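Local coordinates for JSC1_58120g3 ([Leptolyngbya] sp. JSC-1, PDB 6XHH), which probably senses light as a far-red cyanobacteriochrome, holding a linear tetrapyrrole in the pocket of its GAF domain, at residues R111-D115 with C116-A120. Residues are numbered along the deposited sequence; the frame is centred on the assembly and turned at random.
Sequences RPLTD and CHIEA. With M1V (mesobiliverdin IX(alpha)), chain C; EDO (1,2-ethanediol), chain D.
Leu113 and Thr114 lead into helix 115-123 and meet its first turn, where the amide N of Ile118 bonds to Thr114 O at 3.0 Å and that of Glu119 to Asp115 O at 2.8 Å, so the chain passes from extended loop to helix at Thr114, the N-cap residue. The threonine hydroxyl does not cap the helix; it turns to the bilin. Lying beside its own backbone N (chi1 -66°), Thr114 OG1 donates to propionate oxygen O2B of the chromophore (2.6 Å) and accepts a bond from the ethanediol O1, while Thr114 N reaches the other oxygen, O1B, at 2.9 Å. One residue thus grips both carboxylate oxygens, one by its hydroxyl and the other by its main-chain N-H; its second branch, methyl CG2, lies against Cys116 SG. That sulfur is covalently joined to CAA, the side-chain carbon on ring A of the bilin, the thioether attachment characteristic of cyanobacteriochrome GAF domains. One residue on, His117 swings CG anti to its backbone N (chi1 -173°), which lays the imidazole nearly flat over the methine bridge CHB and the adjoining edge of ring C. One face looks onto the bilin nitrogen NC, offset toward the rim; on the opposite face Leu113 CD2 sits over the ring centre in a CH-pi contact, 4.0 Å from the centroid. His117 ND1 donates to O1B at 2.9 Å, making that oxygen a shared acceptor with Thr114 N. With an alanine here, propionate oxygen O1B is likely to lose its imidazole donor, and a gap would probably open between Leu113 CD2 and the tetrapyrrole. Branched aliphatic residues suit the junction of loop and helix: Ile118 CG1 packs on Leu113 CB at 3.7 Å, and Ile118 also touches Ile92 and Tyr93, while Leu113 rests on Phe87 and Val89.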
ATOM      1  N   ARG A 111      11.126  11.335   9.472  1.00 13.11           N
ATOM      2  CA  ARG A 111      11.093  10.716  10.791  1.00 17.02           C
ATOM      3  C   ARG A 111      11.608   9.286  10.709  1.00 14.31           C
ATOM      4  O   ARG A 111      10.935   8.436  10.121  1.00 11.83           O
ATOM      5  CB  ARG A 111       9.674  10.735  11.355  1.00 19.33           C
ATOM      6  CG  ARG A 111       9.568  10.237  12.775  1.00 18.34           C
ATOM      7  CD  ARG A 111       8.118  10.287  13.249  1.00 26.06           C
ATOM      8  NE  ARG A 111       8.023  10.505  14.688  1.00 35.01           N
ATOM      9  CZ  ARG A 111       7.901   9.535  15.587  1.00 31.83           C
ATOM     10  NH1 ARG A 111       7.859   8.267  15.204  1.00 37.84           N
ATOM     11  NH2 ARG A 111       7.819   9.837  16.876  1.00 36.35           N
ATOM     12  N   PRO A 112      12.759   8.973  11.303  1.00 12.21           N
ATOM     13  CA  PRO A 112      13.320   7.621  11.187  1.00 12.01           C
ATOM     14  C   PRO A 112      12.403   6.556  11.762  1.00 10.35           C
ATOM     15  O   PRO A 112      11.687   6.774  12.738  1.00 13.11           O
ATOM     16  CB  PRO A 112      14.633   7.717  11.978  1.00 15.06           C
ATOM     17  CG  PRO A 112      15.017   9.161  11.873  1.00 16.41           C
ATOM     18  CD  PRO A 112      13.706   9.910  11.933  1.00 14.86           C
ATOM     19  N   LEU A 113      12.440   5.380  11.135  1.00 12.69           N
ATOM     20  CA  LEU A 113      11.648   4.234  11.566  1.00 11.59           C
ATOM     21  C   LEU A 113      12.349   3.483  12.692  1.00 13.07           C
ATOM     22  O   LEU A 113      13.572   3.512  12.818  1.00 15.01           O
ATOM     23  CB  LEU A 113      11.416   3.272  10.394  1.00 11.83           C
ATOM     24  CG  LEU A 113      10.330   3.586   9.360  1.00 12.28           C
ATOM     25  CD1 LEU A 113      10.462   4.958   8.724  1.00 18.92           C
ATOM     26  CD2 LEU A 113      10.367   2.510   8.290  1.00 16.27           C
ATOM     27  N   THR A 114      11.551   2.808  13.517  1.00 12.29           N
ATOM     28  CA  THR A 114      12.077   1.937  14.563  1.00 14.40           C
ATOM     29  C   THR A 114      12.801   0.751  13.934  1.00 12.60           C
ATOM     30  O   THR A 114      12.405   0.264  12.880  1.00 14.08           O
ATOM     31  CB  THR A 114      10.914   1.462  15.442  1.00 14.31           C
ATOM     32  OG1 THR A 114      10.354   2.585  16.145  1.00 15.35           O
ATOM     33  CG2 THR A 114      11.346   0.387  16.423  1.00 16.47           C
ATOM     34  N   ASP A 115      13.866   0.268  14.590  1.00 13.47           N
ATOM     35  CA  ASP A 115      14.734  -0.693  13.909  1.00 16.82           C
ATOM     36  C   ASP A 115      14.022  -2.010  13.609  1.00 12.70           C
ATOM     37  O   ASP A 115      14.292  -2.635  12.579  1.00 17.40           O
ATOM     38  CB  ASP A 115      16.015  -0.950  14.705  1.00 26.21           C
ATOM     39  CG  ASP A 115      17.075  -1.650  13.864  1.00 43.20           C
ATOM     40  OD1 ASP A 115      17.160  -1.340  12.656  1.00 50.35           O
ATOM     41  OD2 ASP A 115      17.809  -2.514  14.394  1.00 48.55           O
ATOM     42  N   CYS A 116      13.125  -2.471  14.495  1.00 13.96           N
ATOM     43  CA  CYS A 116      12.432  -3.732  14.211  1.00 13.69           C
ATOM     44  C   CYS A 116      11.439  -3.597  13.064  1.00 13.13           C
ATOM     45  O   CYS A 116      11.173  -4.584  12.356  1.00 14.20           O
ATOM     46  CB  CYS A 116      11.734  -4.292  15.462  1.00 15.87           C
ATOM     47  SG  CYS A 116      10.464  -3.343  16.291  1.00 17.43           S
ATOM     48  N   HIS A 117      10.891  -2.390  12.864  1.00 13.70           N
ATOM     49  CA  HIS A 117      10.114  -2.101  11.665  1.00 12.34           C
ATOM     50  C   HIS A 117      10.996  -2.183  10.425  1.00 16.36           C
ATOM     51  O   HIS A 117      10.656  -2.864   9.444  1.00 14.28           O
ATOM     52  CB  HIS A 117       9.476  -0.717  11.819  1.00 12.51           C
ATOM     53  CG  HIS A 117       8.512  -0.345  10.730  1.00 12.14           C
ATOM     54  ND1 HIS A 117       7.827   0.849  10.740  1.00 13.77           N
ATOM     55  CD2 HIS A 117       8.119  -0.993   9.604  1.00 13.73           C
ATOM     56  CE1 HIS A 117       7.049   0.927   9.671  1.00 16.30           C
ATOM     57  NE2 HIS A 117       7.202  -0.181   8.969  1.00 13.51           N
ATOM     58  N   ILE A 118      12.170  -1.542  10.478  1.00 15.37           N
ATOM     59  CA  ILE A 118      13.125  -1.632   9.374  1.00 12.66           C
ATOM     60  C   ILE A 118      13.484  -3.087   9.089  1.00 13.56           C
ATOM     61  O   ILE A 118      13.556  -3.508   7.933  1.00 15.29           O
ATOM     62  CB  ILE A 118      14.378  -0.792   9.682  1.00 16.39           C
ATOM     63  CG1 ILE A 118      14.023   0.693   9.641  1.00 14.03           C
ATOM     64  CG2 ILE A 118      15.475  -1.072   8.656  1.00 16.23           C
ATOM     65  CD1 ILE A 118      15.141   1.586  10.149  1.00 14.45           C
ATOM     66  N   GLU A 119      13.693  -3.884  10.139  1.00 14.75           N
ATOM     67  CA  GLU A 119      14.094  -5.276   9.934  1.00 16.58           C
ATOM     68  C   GLU A 119      12.972  -6.084   9.284  1.00 13.14           C
ATOM     69  O   GLU A 119      13.216  -6.937   8.417  1.00 15.63           O
ATOM     70  CB  GLU A 119      14.511  -5.883  11.277  1.00 18.19           C
ATOM     71  CG  GLU A 119      15.025  -7.305  11.182  1.00 23.90           C
ATOM     72  CD  GLU A 119      15.181  -7.957  12.546  1.00 34.95           C
ATOM     73  OE1 GLU A 119      15.230  -9.204  12.610  1.00 33.40           O
ATOM     74  OE2 GLU A 119      15.253  -7.220  13.555  1.00 48.40           O
ATOM     75  N   ALA A 120      11.733  -5.819   9.695  1.00 11.81           N
ATOM     76  CA  ALA A 120      10.570  -6.446   9.072  1.00 13.61           C
ATOM     77  C   ALA A 120      10.494  -6.119   7.584  1.00 15.09           C
ATOM     78  O   ALA A 120      10.261  -7.006   6.754  1.00 16.14           O
ATOM     79  CB  ALA A 120       9.296  -5.992   9.787  1.00 13.84           C
TER
HETATM   80  OA  M1V C 801       7.030  -6.263  12.320  1.00 14.52           O
HETATM   81  C1A M1V C 801       7.341  -5.492  13.216  1.00 15.63           C
HETATM   82  NA  M1V C 801       6.969  -4.207  13.264  1.00 16.23           N
HETATM   83  C2A M1V C 801       8.123  -5.816  14.343  1.00 16.52           C
HETATM   84  CMA M1V C 801       8.729  -7.167  14.644  1.00 18.45           C
HETATM   85  C3A M1V C 801       8.244  -4.669  15.124  1.00 16.14           C
HETATM   86  CAA M1V C 801       8.982  -4.522  16.400  1.00 18.55           C
HETATM   87  CBA M1V C 801       8.063  -4.138  17.562  1.00 17.88           C
HETATM   88  C4A M1V C 801       7.491  -3.610  14.416  1.00 14.35           C
HETATM   89  CHA M1V C 801       7.348  -2.327  14.869  1.00 15.67           C
HETATM   90  C1B M1V C 801       6.633  -1.185  14.292  1.00 14.86           C
HETATM   91  C2B M1V C 801       6.668   0.095  14.905  1.00 12.92           C
HETATM   92  CMB M1V C 801       7.425   0.453  16.161  1.00 15.39           C
HETATM   93  C3B M1V C 801       5.911   0.934  14.144  1.00 12.72           C
HETATM   94  CAB M1V C 801       5.663   2.409  14.402  1.00 15.82           C
HETATM   95  CBB M1V C 801       6.455   3.263  13.397  1.00 15.66           C
HETATM   96  CGB M1V C 801       7.941   3.160  13.665  1.00 14.25           C
HETATM   97  O2B M1V C 801       8.423   3.656  14.711  1.00 19.62           O
HETATM   98  O1B M1V C 801       8.711   2.586  12.861  1.00 14.32           O
HETATM   99  NB  M1V C 801       5.864  -1.110  13.195  1.00 15.25           N
HETATM  100  C4B M1V C 801       5.402   0.152  13.064  1.00 12.09           C
HETATM  101  CHB M1V C 801       4.564   0.708  12.086  1.00 12.54           C
HETATM  102  C1C M1V C 801       4.109   0.221  10.852  1.00 13.14           C
HETATM  103  C2C M1V C 801       3.536   1.053   9.881  1.00 12.69           C
HETATM  104  CAC M1V C 801       3.263   2.531  10.064  1.00 14.71           C
HETATM  105  CBC M1V C 801       1.924   2.555  10.853  1.00 17.53           C
HETATM  106  CGC M1V C 801       1.609   3.858  11.573  1.00 17.38           C
HETATM  107  O2C M1V C 801       2.380   4.840  11.486  1.00 21.72           O
HETATM  108  O1C M1V C 801       0.573   3.967  12.277  1.00 20.38           O
HETATM  109  C3C M1V C 801       3.202   0.247   8.795  1.00 13.68           C
HETATM  110  CMC M1V C 801       2.559   0.737   7.527  1.00 13.43           C
HETATM  111  NC  M1V C 801       4.152  -1.065  10.358  1.00 13.22           N
HETATM  112  C4C M1V C 801       3.606  -1.070   9.099  1.00 13.63           C
HETATM  113  CHC M1V C 801       3.508  -2.299   8.385  1.00 15.11           C
HETATM  114  C1D M1V C 801       3.178  -2.550   7.075  1.00 11.62           C
HETATM  115  C2D M1V C 801       2.362  -3.621   6.617  1.00 16.07           C
HETATM  116  CMD M1V C 801       1.670  -4.636   7.493  1.00 13.51           C
HETATM  117  ND  M1V C 801       3.637  -1.853   5.966  1.00 11.55           N
HETATM  118  C4D M1V C 801       3.115  -2.427   4.861  1.00 13.78           C
HETATM  119  OD  M1V C 801       3.347  -2.024   3.720  1.00 14.37           O
HETATM  120  C3D M1V C 801       2.307  -3.539   5.260  1.00 14.63           C
HETATM  121  CAD M1V C 801       1.518  -4.449   4.352  1.00 14.22           C
HETATM  122  CBD M1V C 801       2.462  -5.410   3.664  1.00 16.03           C
HETATM  123  C1  EDO D 802      11.129   3.594  19.895  1.00 24.61           C
HETATM  124  O1  EDO D 802      10.244   3.431  18.780  1.00 32.89           O
HETATM  125  C2  EDO D 802      12.247   2.558  19.814  1.00 31.81           C
HETATM  126  O2  EDO D 802      13.248   3.000  18.887  1.00 23.94           O